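Local coordinates for uncharacterized protein AF_0941 (Archaeoglobus fulgidus, PDB 1YOZ), which is of unknown function, an all-helical protein of the AF0941-like family that is present as two chains in its assembly, at residues L47-K51 against S52-E56; K83-A86 against E87-F91; Y108-R111 against V112-V116. One frame throughout, in Å; residues are numbered along the deposited sequence.

Contact 1 of 3, residues L47-K51 against S52-E56; sequences LNLYK and SGKAE
Ser52 to Glu56 curl back over the end of helix 32-51, a local helix-end contact in which the last turn is closed and the chain is led round toward helix 57-73. Ser52 begins the turn from its side chain. With chi1 at 61°, OG sits between its own backbone N and carbonyl carbon and points back down the helix, where it donates to Asn48 O at 2.6 Å. The C=O...OG angle is 139°, with the hydroxyl tilted somewhat from the carbonyl plane. Ser52 N reaches the same oxygen by a weak bond, which makes Asn48 O a shared acceptor for backbone and side chain of one residue.

Further on, Gly53 N donates to Tyr50 O at 2.8 Å, and positive phi at Gly53 swings the chain over the helix end. The turn is Schellman-like at most, since the Lys54 N bond to Leu49 O is weak and Ala55 N makes the stronger one to that oxygen, at 2.9 Å. Ala55 O comes back to Tyr50, meeting CA in a straight CA-H...O contact of 3.3 Å and approaching the ring at its edge near CD1. A water donates to both Tyr50 O and Ala55 O, so the two carbonyl oxygens are linked through one water.

The apolar part is small. Leu49 CB meets Ala55 CB at 4.1 Å, while Leu49 CD2 touches Lys54 CD at 4.0 Å, the two side chains crossing at about a right angle.

Leu49 also packs on Leu4 and Ile6, and on Met3 of the second subunit. On the following helix, Val60 receives both Tyr50 and Ala55, and Glu56 takes the N-cap position of that helix 57-73.

Contact 2 of 3, residues K83-A86 against E87-F91; sequences KEFA and ESKGF
Ala86 and Phe91 are joined across a Schellman motif that finishes helix 75-88, a local contact at the C-terminal end of the helix. Phe91 N donates to Ala86 O at 2.8 Å, and the shorter loop inside it is closed by Gly90 N to Glu87 O at 2.7 Å. Gly90, with phi at 103°, is where the chain turns out of helical geometry.

The remaining backbone bonds belong to the helix itself. Glu87 N donates to Lys83 O, and Ser88 N to Glu84 O, the latter long but straight. Lys89 N continues the series to Phe85 O at 3.2 Å. That oxygen has a second donor, Ser88 OG at 3.0 Å, from the same face of the carbonyl plane; chi1 of 79° sets the hydroxyl between its own N and carbonyl carbon, from where it reaches back to the helix. Lys83 points its amine elsewhere, and NZ is hydrogen-bonded to Lys95 O.

Apolar packing covers Ala86, the buried residue here, whose methyl lies against Val23, Ala26 and Ile93, while Phe91 leads off to Val23 and Asp27, which ties the helix end to helix 26-29 and the loop before it.

The aromatic interaction is a CH-pi contact between Lys89 and Phe85, four residues apart. Phe85 CG lies anti to the backbone N (chi1 -179°), which brings its ring forward along the helix to the lysine chain. The kinked chain sets Lys89 CG over one face, 4.1 Å from the ring centroid and offset toward the rim. It then carries CD and CE on past the rim beside Phe85 CZ, with Lys89 CD 3.6 Å from that atom.

Contact 3 of 3, residues Y108-R111 against V112-V116; sequences YIDR and VEKEV
Lys114 folds back to the carbonyl oxygens of Asp110 and Arg111 at the end of helix 99-113. Its CB rests near Arg111 O at 3.6 Å. CG is close to both carbonyl oxygens, 3.2 Å from Arg111 O. A bend at chi2 (-122°) then brings the chain back to Asp110 O, with CD farther off and CE at 3.3 Å. The amine NZ stops 4.1 Å from Asp110 OD2, opposite charges near each other but beyond a salt bridge.

The other oxygen of that carboxylate, Asp110 OD1, is 3.5 Å from Glu113 OE2, the two groups being turned 64° against each other. This like-charged pair is bridged by Lys68 NZ, in salt bridges to both oxygens, which probably offsets their repulsion.

On another side of the helix, Tyr108 CE2 meets Val112 CG1 at 3.4 Å, the methyl approaching the ring obliquely. So tight an approach goes with an eclipsed Val112 chi1 (5°), and its closeness is doubtful. Tyr108 also packs on Arg40, Val112 on Phe64 and Ile109 on Val71.

Underneath, Val112 N donates to Tyr108 O and Glu113 N to Ile109 O at 2.8 Å. These i+4 to i bonds are the final ones of an alpha-helix, here packed on helices 32-51 and 57-73 in an all-helical protein.

From the N terminus the chain passes helices 8-18 and 26-29 before helix 32-51 runs to contact 1, which makes the short turn into helix 57-73. Helix 75-88 then ends in contact 2, where the chain leaves for a loop leading to helix 99-113. Contact 3 finishes that helix at the C terminus. The three are in series, each at a helix end, and none nests in or crosses another. Contacts 1 and 3 nevertheless touch in space: Leu47 packs on Val112, Tyr50 on Glu115 and Lys51 on Val116, bringing the C-terminal ends of two helices together. Contact 2 lies on the opposite side of the chain's centre, its centre about 38 Å from that of contact 1.

Contact 1 of 3, residues L47-K51 against S52-E56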
ATOM      1  N   LEU B  47       2.762   0.813  16.846  1.00 21.93           N
ATOM      2  CA  LEU B  47       2.568   1.467  18.141  1.00 22.00           C
ATOM      3  C   LEU B  47       3.907   1.808  18.796  1.00 22.92           C
ATOM      4  O   LEU B  47       4.068   2.929  19.250  1.00 22.23           O
ATOM      5  CB  LEU B  47       1.641   0.661  19.036  1.00 22.72           C
ATOM      6  CG  LEU B  47       0.152   0.991  18.882  1.00 22.97           C
ATOM      7  CD1 LEU B  47      -0.653   0.029  19.699  1.00 25.84           C
ATOM      8  CD2 LEU B  47      -0.143   2.407  19.344  1.00 25.15           C
ATOM      9  N   ASN B  48       4.884   0.895  18.756  1.00 23.84           N
ATOM     10  CA  ASN B  48       6.227   1.164  19.337  1.00 24.60           C
ATOM     11  C   ASN B  48       7.095   2.239  18.684  1.00 26.08           C
ATOM     12  O   ASN B  48       7.874   2.931  19.370  1.00 25.95           O
ATOM     13  CB  ASN B  48       7.018  -0.135  19.546  1.00 24.45           C
ATOM     14  CG  ASN B  48       6.427  -0.991  20.628  1.00 24.16           C
ATOM     15  OD1 ASN B  48       5.572  -0.531  21.399  1.00 25.84           O
ATOM     16  ND2 ASN B  48       6.848  -2.258  20.690  1.00 23.61           N
ATOM     17  N   LEU B  49       6.966   2.419  17.360  1.00 25.81           N
ATOM     18  CA  LEU B  49       7.566   3.573  16.689  1.00 24.45           C
ATOM     19  C   LEU B  49       7.024   4.898  17.226  1.00 25.24           C
ATOM     20  O   LEU B  49       7.748   5.920  17.356  1.00 26.73           O
ATOM     21  CB  LEU B  49       7.280   3.486  15.179  1.00 23.02           C
ATOM     22  CG  LEU B  49       7.965   2.351  14.445  1.00 19.90           C
ATOM     23  CD1 LEU B  49       7.661   2.500  12.901  1.00 18.42           C
ATOM     24  CD2 LEU B  49       9.424   2.442  14.634  1.00 15.75           C
ATOM     25  N   TYR B  50       5.733   4.900  17.519  1.00 25.97           N
ATOM     26  CA  TYR B  50       5.122   6.106  18.057  1.00 27.07           C
ATOM     27  C   TYR B  50       5.724   6.249  19.476  1.00 27.23           C
ATOM     28  O   TYR B  50       6.356   7.241  19.796  1.00 26.89           O
ATOM     29  CB  TYR B  50       3.608   5.949  18.109  1.00 27.67           C
ATOM     30  CG  TYR B  50       2.877   7.058  18.835  1.00 30.11           C
ATOM     31  CD1 TYR B  50       2.932   8.368  18.382  1.00 31.07           C
ATOM     32  CD2 TYR B  50       2.141   6.785  19.973  1.00 33.05           C
ATOM     33  CE1 TYR B  50       2.285   9.370  19.051  1.00 33.50           C
ATOM     34  CE2 TYR B  50       1.487   7.780  20.648  1.00 33.85           C
ATOM     35  CZ  TYR B  50       1.555   9.069  20.177  1.00 33.95           C
ATOM     36  OH  TYR B  50       0.875  10.078  20.852  1.00 34.92           O
ATOM     37  N   LYS B  51       5.590   5.187  20.260  1.00 26.92           N
ATOM     38  CA  LYS B  51       5.920   5.227  21.690  1.00 28.36           C
ATOM     39  C   LYS B  51       7.433   5.446  21.979  1.00 29.17           C
ATOM     40  O   LYS B  51       7.809   5.788  23.111  1.00 29.39           O
ATOM     41  CB  LYS B  51       5.369   3.967  22.356  1.00 26.42           C
ATOM     42  CG  LYS B  51       3.861   3.957  22.490  1.00 27.07           C
ATOM     43  CD  LYS B  51       3.390   2.578  22.903  1.00 25.52           C
ATOM     44  CE  LYS B  51       1.876   2.438  23.060  1.00 24.22           C
ATOM     45  NZ  LYS B  51       1.683   0.946  23.288  1.00 23.37           N
ATOM     46  N   SER B  52       8.288   5.250  20.966  1.00 29.21           N
ATOM     47  CA  SER B  52       9.726   5.491  21.067  1.00 29.90           C
ATOM     48  C   SER B  52      10.114   6.778  20.349  1.00 30.39           C
ATOM     49  O   SER B  52      11.287   7.111  20.215  1.00 29.95           O
ATOM     50  CB  SER B  52      10.519   4.281  20.533  1.00 30.56           C
ATOM     51  OG  SER B  52      10.234   4.018  19.147  1.00 31.37           O
ATOM     52  N   GLY B  53       9.115   7.508  19.878  1.00 31.17           N
ATOM     53  CA  GLY B  53       9.346   8.801  19.266  1.00 32.67           C
ATOM     54  C   GLY B  53       9.965   8.766  17.879  1.00 33.68           C
ATOM     55  O   GLY B  53      10.440   9.787  17.375  1.00 34.74           O
ATOM     56  N   LYS B  54       9.943   7.609  17.234  1.00 34.51           N
ATOM     57  CA  LYS B  54      10.493   7.520  15.875  1.00 34.67           C
ATOM     58  C   LYS B  54       9.464   7.934  14.844  1.00 34.42           C
ATOM     59  O   LYS B  54       9.826   8.353  13.778  1.00 35.28           O
ATOM     60  CB  LYS B  54      11.029   6.129  15.588  1.00 33.88           C
ATOM     61  CG  LYS B  54      12.124   5.734  16.546  1.00 35.30           C
ATOM     62  CD  LYS B  54      12.509   4.289  16.381  1.00 35.07           C
ATOM     63  CE  LYS B  54      13.856   4.044  17.028  1.00 35.05           C
ATOM     64  NZ  LYS B  54      13.998   2.612  17.368  1.00 40.86           N
ATOM     65  N   ALA B  55       8.189   7.843  15.176  1.00 34.85           N
ATOM     66  CA  ALA B  55       7.152   8.323  14.285  1.00 35.51           C
ATOM     67  C   ALA B  55       6.142   9.135  15.058  1.00 36.12           C
ATOM     68  O   ALA B  55       5.732   8.742  16.152  1.00 35.75           O
ATOM     69  CB  ALA B  55       6.454   7.144  13.568  1.00 35.18           C
ATOM     70  N   GLU B  56       5.731  10.253  14.455  1.00 36.86           N
ATOM     71  CA  GLU B  56       4.703  11.135  14.980  1.00 38.09           C
ATOM     72  C   GLU B  56       3.342  10.495  14.883  1.00 37.93           C
ATOM     73  O   GLU B  56       3.161   9.548  14.115  1.00 37.83           O
ATOM     74  CB  GLU B  56       4.691  12.376  14.142  1.00 39.12           C
ATOM     75  CG  GLU B  56       6.064  12.695  13.592  1.00 44.22           C
ATOM     76  CD  GLU B  56       6.015  12.981  12.109  1.00 50.94           C
ATOM     77  OE1 GLU B  56       6.578  12.161  11.335  1.00 50.38           O
ATOM     78  OE2 GLU B  56       5.401  14.017  11.729  1.00 53.44           O
TER
HETATM   79  O   HOH W   1       6.404  10.123  18.383  1.00 34.30           O

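Contact 2 of 3, residues K83-A86 against E87-F91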
ATOM      1  N   LYS B  83      -2.021 -17.932  -3.743  1.00 34.26           N
ATOM      2  CA  LYS B  83      -2.542 -19.255  -4.113  1.00 36.31           C
ATOM      3  C   LYS B  83      -2.358 -19.531  -5.602  1.00 37.89           C
ATOM      4  O   LYS B  83      -1.792 -20.544  -5.993  1.00 38.22           O
ATOM      5  CB  LYS B  83      -4.041 -19.313  -3.778  1.00 36.76           C
ATOM      6  CG  LYS B  83      -4.345 -19.684  -2.340  1.00 35.61           C
ATOM      7  CD  LYS B  83      -5.818 -20.072  -2.148  1.00 35.87           C
ATOM      8  CE  LYS B  83      -6.069 -21.501  -2.523  1.00 35.45           C
ATOM      9  NZ  LYS B  83      -7.343 -21.987  -1.995  1.00 33.33           N
ATOM     10  N   GLU B  84      -2.821 -18.590  -6.423  1.00 39.68           N
ATOM     11  CA  GLU B  84      -2.766 -18.698  -7.867  1.00 41.09           C
ATOM     12  C   GLU B  84      -1.323 -18.714  -8.312  1.00 41.87           C
ATOM     13  O   GLU B  84      -0.971 -19.448  -9.244  1.00 42.34           O
ATOM     14  CB  GLU B  84      -3.597 -17.567  -8.508  1.00 41.78           C
ATOM     15  CG  GLU B  84      -3.070 -16.873  -9.787  1.00 43.46           C
ATOM     16  CD  GLU B  84      -3.486 -15.367  -9.848  1.00 45.25           C
ATOM     17  OE1 GLU B  84      -3.010 -14.614 -10.736  1.00 47.17           O
ATOM     18  OE2 GLU B  84      -4.271 -14.917  -8.974  1.00 46.39           O
ATOM     19  N   PHE B  85      -0.478 -17.940  -7.625  1.00 41.41           N
ATOM     20  CA  PHE B  85       0.959 -17.951  -7.886  1.00 41.00           C
ATOM     21  C   PHE B  85       1.624 -19.267  -7.504  1.00 40.91           C
ATOM     22  O   PHE B  85       2.370 -19.840  -8.297  1.00 40.67           O
ATOM     23  CB  PHE B  85       1.657 -16.763  -7.192  1.00 41.24           C
ATOM     24  CG  PHE B  85       3.114 -16.715  -7.433  1.00 40.35           C
ATOM     25  CD1 PHE B  85       3.621 -15.994  -8.505  1.00 40.55           C
ATOM     26  CD2 PHE B  85       3.993 -17.405  -6.607  1.00 41.04           C
ATOM     27  CE1 PHE B  85       4.980 -15.961  -8.752  1.00 39.14           C
ATOM     28  CE2 PHE B  85       5.362 -17.381  -6.856  1.00 41.83           C
ATOM     29  CZ  PHE B  85       5.850 -16.654  -7.931  1.00 39.77           C
ATOM     30  N   ALA B  86       1.360 -19.748  -6.292  1.00 40.96           N
ATOM     31  CA  ALA B  86       1.941 -21.005  -5.829  1.00 41.81           C
ATOM     32  C   ALA B  86       1.472 -22.209  -6.644  1.00 42.60           C
ATOM     33  O   ALA B  86       2.222 -23.159  -6.821  1.00 42.53           O
ATOM     34  CB  ALA B  86       1.666 -21.220  -4.353  1.00 41.32           C
ATOM     35  N   GLU B  87       0.236 -22.160  -7.136  1.00 44.08           N
ATOM     36  CA  GLU B  87      -0.308 -23.249  -7.951  1.00 45.40           C
ATOM     37  C   GLU B  87       0.399 -23.355  -9.300  1.00 46.01           C
ATOM     38  O   GLU B  87       0.967 -24.402  -9.602  1.00 46.51           O
ATOM     39  CB  GLU B  87      -1.815 -23.113  -8.128  1.00 45.53           C
ATOM     40  CG  GLU B  87      -2.488 -24.415  -8.516  1.00 47.21           C
ATOM     41  CD  GLU B  87      -2.728 -24.517 -10.007  1.00 50.75           C
ATOM     42  OE1 GLU B  87      -3.549 -23.726 -10.524  1.00 51.62           O
ATOM     43  OE2 GLU B  87      -2.113 -25.396 -10.661  1.00 51.56           O
ATOM     44  N   SER B  88       0.377 -22.284 -10.100  1.00 46.50           N
ATOM     45  CA  SER B  88       1.081 -22.266 -11.389  1.00 46.30           C
ATOM     46  C   SER B  88       2.460 -22.860 -11.173  1.00 46.25           C
ATOM     47  O   SER B  88       2.852 -23.850 -11.819  1.00 46.45           O
ATOM     48  CB  SER B  88       1.202 -20.837 -11.958  1.00 46.77           C
ATOM     49  OG  SER B  88       2.251 -20.091 -11.327  1.00 48.55           O
ATOM     50  N   LYS B  89       3.180 -22.276 -10.222  1.00 45.36           N
ATOM     51  CA  LYS B  89       4.535 -22.718  -9.907  1.00 44.54           C
ATOM     52  C   LYS B  89       4.662 -24.171  -9.436  1.00 43.39           C
ATOM     53  O   LYS B  89       5.772 -24.696  -9.374  1.00 43.30           O
ATOM     54  CB  LYS B  89       5.237 -21.714  -8.965  1.00 43.95           C
ATOM     55  CG  LYS B  89       5.236 -20.282  -9.556  1.00 44.20           C
ATOM     56  CD  LYS B  89       6.627 -19.708  -9.670  1.00 41.11           C
ATOM     57  CE  LYS B  89       6.723 -18.757 -10.841  1.00 39.33           C
ATOM     58  NZ  LYS B  89       6.881 -19.436 -12.153  1.00 39.75           N
ATOM     59  N   GLY B  90       3.546 -24.830  -9.134  1.00 42.99           N
ATOM     60  CA  GLY B  90       3.571 -26.283  -8.809  1.00 42.47           C
ATOM     61  C   GLY B  90       3.463 -26.714  -7.353  1.00 42.47           C
ATOM     62  O   GLY B  90       3.717 -27.884  -7.025  1.00 42.55           O
ATOM     63  N   PHE B  91       3.095 -25.773  -6.480  1.00 42.44           N
ATOM     64  CA  PHE B  91       2.967 -25.988  -5.028  1.00 42.28           C
ATOM     65  C   PHE B  91       1.560 -25.534  -4.639  1.00 41.44           C
ATOM     66  O   PHE B  91       1.394 -24.573  -3.874  1.00 40.99           O
ATOM     67  CB  PHE B  91       3.988 -25.121  -4.273  1.00 43.02           C
ATOM     68  CG  PHE B  91       4.170 -25.493  -2.805  1.00 46.51           C
ATOM     69  CD1 PHE B  91       5.402 -25.955  -2.343  1.00 48.93           C
ATOM     70  CD2 PHE B  91       3.122 -25.358  -1.882  1.00 48.73           C
ATOM     71  CE1 PHE B  91       5.588 -26.283  -0.995  1.00 49.52           C
ATOM     72  CE2 PHE B  91       3.288 -25.692  -0.541  1.00 49.26           C
ATOM     73  CZ  PHE B  91       4.520 -26.150  -0.093  1.00 50.22           C
TER

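Contact 3 of 3, residues Y108-R111 against V112-V116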
ATOM      1  N   TYR B 108      -9.810  -5.655  14.895  1.00 22.82           N
ATOM      2  CA  TYR B 108      -8.637  -5.567  15.807  1.00 24.19           C
ATOM      3  C   TYR B 108      -7.786  -4.304  15.564  1.00 23.21           C
ATOM      4  O   TYR B 108      -7.334  -3.638  16.504  1.00 23.89           O
ATOM      5  CB  TYR B 108      -7.743  -6.835  15.696  1.00 23.34           C
ATOM      6  CG  TYR B 108      -6.544  -6.818  16.616  1.00 24.26           C
ATOM      7  CD1 TYR B 108      -6.565  -7.510  17.836  1.00 24.68           C
ATOM      8  CD2 TYR B 108      -5.390  -6.102  16.284  1.00 25.84           C
ATOM      9  CE1 TYR B 108      -5.484  -7.476  18.693  1.00 24.60           C
ATOM     10  CE2 TYR B 108      -4.291  -6.072  17.123  1.00 24.84           C
ATOM     11  CZ  TYR B 108      -4.329  -6.771  18.337  1.00 28.37           C
ATOM     12  OH  TYR B 108      -3.221  -6.725  19.199  1.00 25.73           O
ATOM     13  N   ILE B 109      -7.539  -3.979  14.305  1.00 24.27           N
ATOM     14  CA  ILE B 109      -6.733  -2.766  13.965  1.00 23.46           C
ATOM     15  C   ILE B 109      -7.510  -1.526  14.413  1.00 26.01           C
ATOM     16  O   ILE B 109      -6.966  -0.540  14.975  1.00 24.23           O
ATOM     17  CB  ILE B 109      -6.419  -2.695  12.417  1.00 23.56           C
ATOM     18  CG1 ILE B 109      -5.440  -3.820  11.994  1.00 20.54           C
ATOM     19  CG2 ILE B 109      -5.904  -1.313  12.034  1.00 22.19           C
ATOM     20  CD1 ILE B 109      -5.410  -4.155  10.513  1.00 16.11           C
ATOM     21  N   ASP B 110      -8.821  -1.596  14.150  1.00 27.11           N
ATOM     22  CA  ASP B 110      -9.730  -0.543  14.502  1.00 29.66           C
ATOM     23  C   ASP B 110      -9.595  -0.278  15.995  1.00 29.37           C
ATOM     24  O   ASP B 110      -9.594   0.866  16.412  1.00 29.75           O
ATOM     25  CB  ASP B 110     -11.163  -0.966  14.113  1.00 30.22           C
ATOM     26  CG  ASP B 110     -12.144   0.147  14.203  1.00 33.67           C
ATOM     27  OD1 ASP B 110     -11.854   1.235  13.665  1.00 35.99           O
ATOM     28  OD2 ASP B 110     -13.216  -0.072  14.810  1.00 37.08           O
ATOM     29  N   ARG B 111      -9.460  -1.355  16.766  0.50 29.25           N
ATOM     30  CA  ARG B 111      -9.256  -1.353  18.217  0.50 29.25           C
ATOM     31  C   ARG B 111      -7.934  -0.667  18.646  0.50 30.08           C
ATOM     32  O   ARG B 111      -7.943   0.284  19.431  0.50 28.64           O
ATOM     33  CB  ARG B 111      -9.351  -2.823  18.703  0.50 29.25           C
ATOM     34  CG  ARG B 111      -9.172  -3.104  20.191  0.50 27.65           C
ATOM     35  CD  ARG B 111      -9.013  -4.597  20.446  0.50 25.23           C
ATOM     36  NE  ARG B 111      -8.102  -4.823  21.565  0.50 23.87           N
ATOM     37  CZ  ARG B 111      -7.739  -6.012  22.041  0.50 23.98           C
ATOM     38  NH1 ARG B 111      -8.194  -7.139  21.500  0.50 21.28           N
ATOM     39  NH2 ARG B 111      -6.895  -6.075  23.067  0.50 23.18           N
ATOM     40  N   VAL B 112      -6.795  -1.117  18.116  1.00 31.13           N
ATOM     41  CA  VAL B 112      -5.496  -0.499  18.518  1.00 32.61           C
ATOM     42  C   VAL B 112      -5.256   0.914  17.957  1.00 33.61           C
ATOM     43  O   VAL B 112      -4.490   1.715  18.527  1.00 32.38           O
ATOM     44  CB  VAL B 112      -4.254  -1.450  18.269  1.00 32.97           C
ATOM     45  CG1 VAL B 112      -4.632  -2.695  17.577  1.00 31.72           C
ATOM     46  CG2 VAL B 112      -3.151  -0.756  17.521  1.00 33.38           C
ATOM     47  N   GLU B 113      -5.903   1.196  16.827  1.00 35.68           N
ATOM     48  CA  GLU B 113      -5.880   2.524  16.203  1.00 37.90           C
ATOM     49  C   GLU B 113      -6.238   3.567  17.275  1.00 39.82           C
ATOM     50  O   GLU B 113      -5.529   4.563  17.408  1.00 39.35           O
ATOM     51  CB  GLU B 113      -6.899   2.574  15.068  1.00 38.22           C
ATOM     52  CG  GLU B 113      -6.493   3.224  13.742  1.00 38.84           C
ATOM     53  CD  GLU B 113      -7.651   3.231  12.755  1.00 42.46           C
ATOM     54  OE1 GLU B 113      -7.479   3.661  11.576  1.00 45.12           O
ATOM     55  OE2 GLU B 113      -8.771   2.833  13.164  1.00 42.16           O
ATOM     56  N   LYS B 114      -7.333   3.343  18.019  1.00 41.30           N
ATOM     57  CA  LYS B 114      -7.651   4.158  19.215  1.00 44.63           C
ATOM     58  C   LYS B 114      -6.419   4.090  20.139  1.00 45.87           C
ATOM     59  O   LYS B 114      -6.034   3.023  20.575  1.00 46.84           O
ATOM     60  CB  LYS B 114      -8.946   3.683  19.911  1.00 44.26           C
ATOM     61  CG  LYS B 114      -9.852   2.858  19.019  1.00 45.51           C
ATOM     62  CD  LYS B 114     -11.252   3.424  18.851  1.00 47.38           C
ATOM     63  CE  LYS B 114     -12.012   2.628  17.774  1.00 47.56           C
ATOM     64  NZ  LYS B 114     -13.502   2.809  17.764  1.00 46.22           N
ATOM     65  N   GLU B 115      -5.782   5.221  20.395  1.00 47.75           N
ATOM     66  CA  GLU B 115      -4.308   5.221  20.460  1.00 49.41           C
ATOM     67  C   GLU B 115      -3.594   4.701  21.683  1.00 50.24           C
ATOM     68  O   GLU B 115      -4.050   3.752  22.308  1.00 50.85           O
ATOM     69  CB  GLU B 115      -3.716   6.571  20.042  1.00 49.13           C
ATOM     70  CG  GLU B 115      -3.539   6.656  18.573  1.00 51.84           C
ATOM     71  CD  GLU B 115      -2.155   7.107  18.149  1.00 54.40           C
ATOM     72  OE1 GLU B 115      -2.074   8.105  17.406  1.00 56.49           O
ATOM     73  OE2 GLU B 115      -1.151   6.462  18.539  1.00 56.22           O
ATOM     74  N   VAL B 116      -2.441   5.326  21.960  1.00 51.46           N
ATOM     75  CA  VAL B 116      -1.330   4.799  22.800  1.00 51.94           C
ATOM     76  C   VAL B 116      -1.596   3.464  23.530  1.00 52.08           C
ATOM     77  O   VAL B 116      -1.518   2.378  22.929  1.00 51.67           O
ATOM     78  CB  VAL B 116      -0.784   5.876  23.796  1.00 52.39           C
ATOM     79  CG1 VAL B 116       0.719   5.651  24.077  1.00 52.27           C
ATOM     80  CG2 VAL B 116      -1.041   7.312  23.264  1.00 51.73           C
TER
HETATM   81  O   HOH W   2     -10.174   3.368  15.372  1.00 45.26           O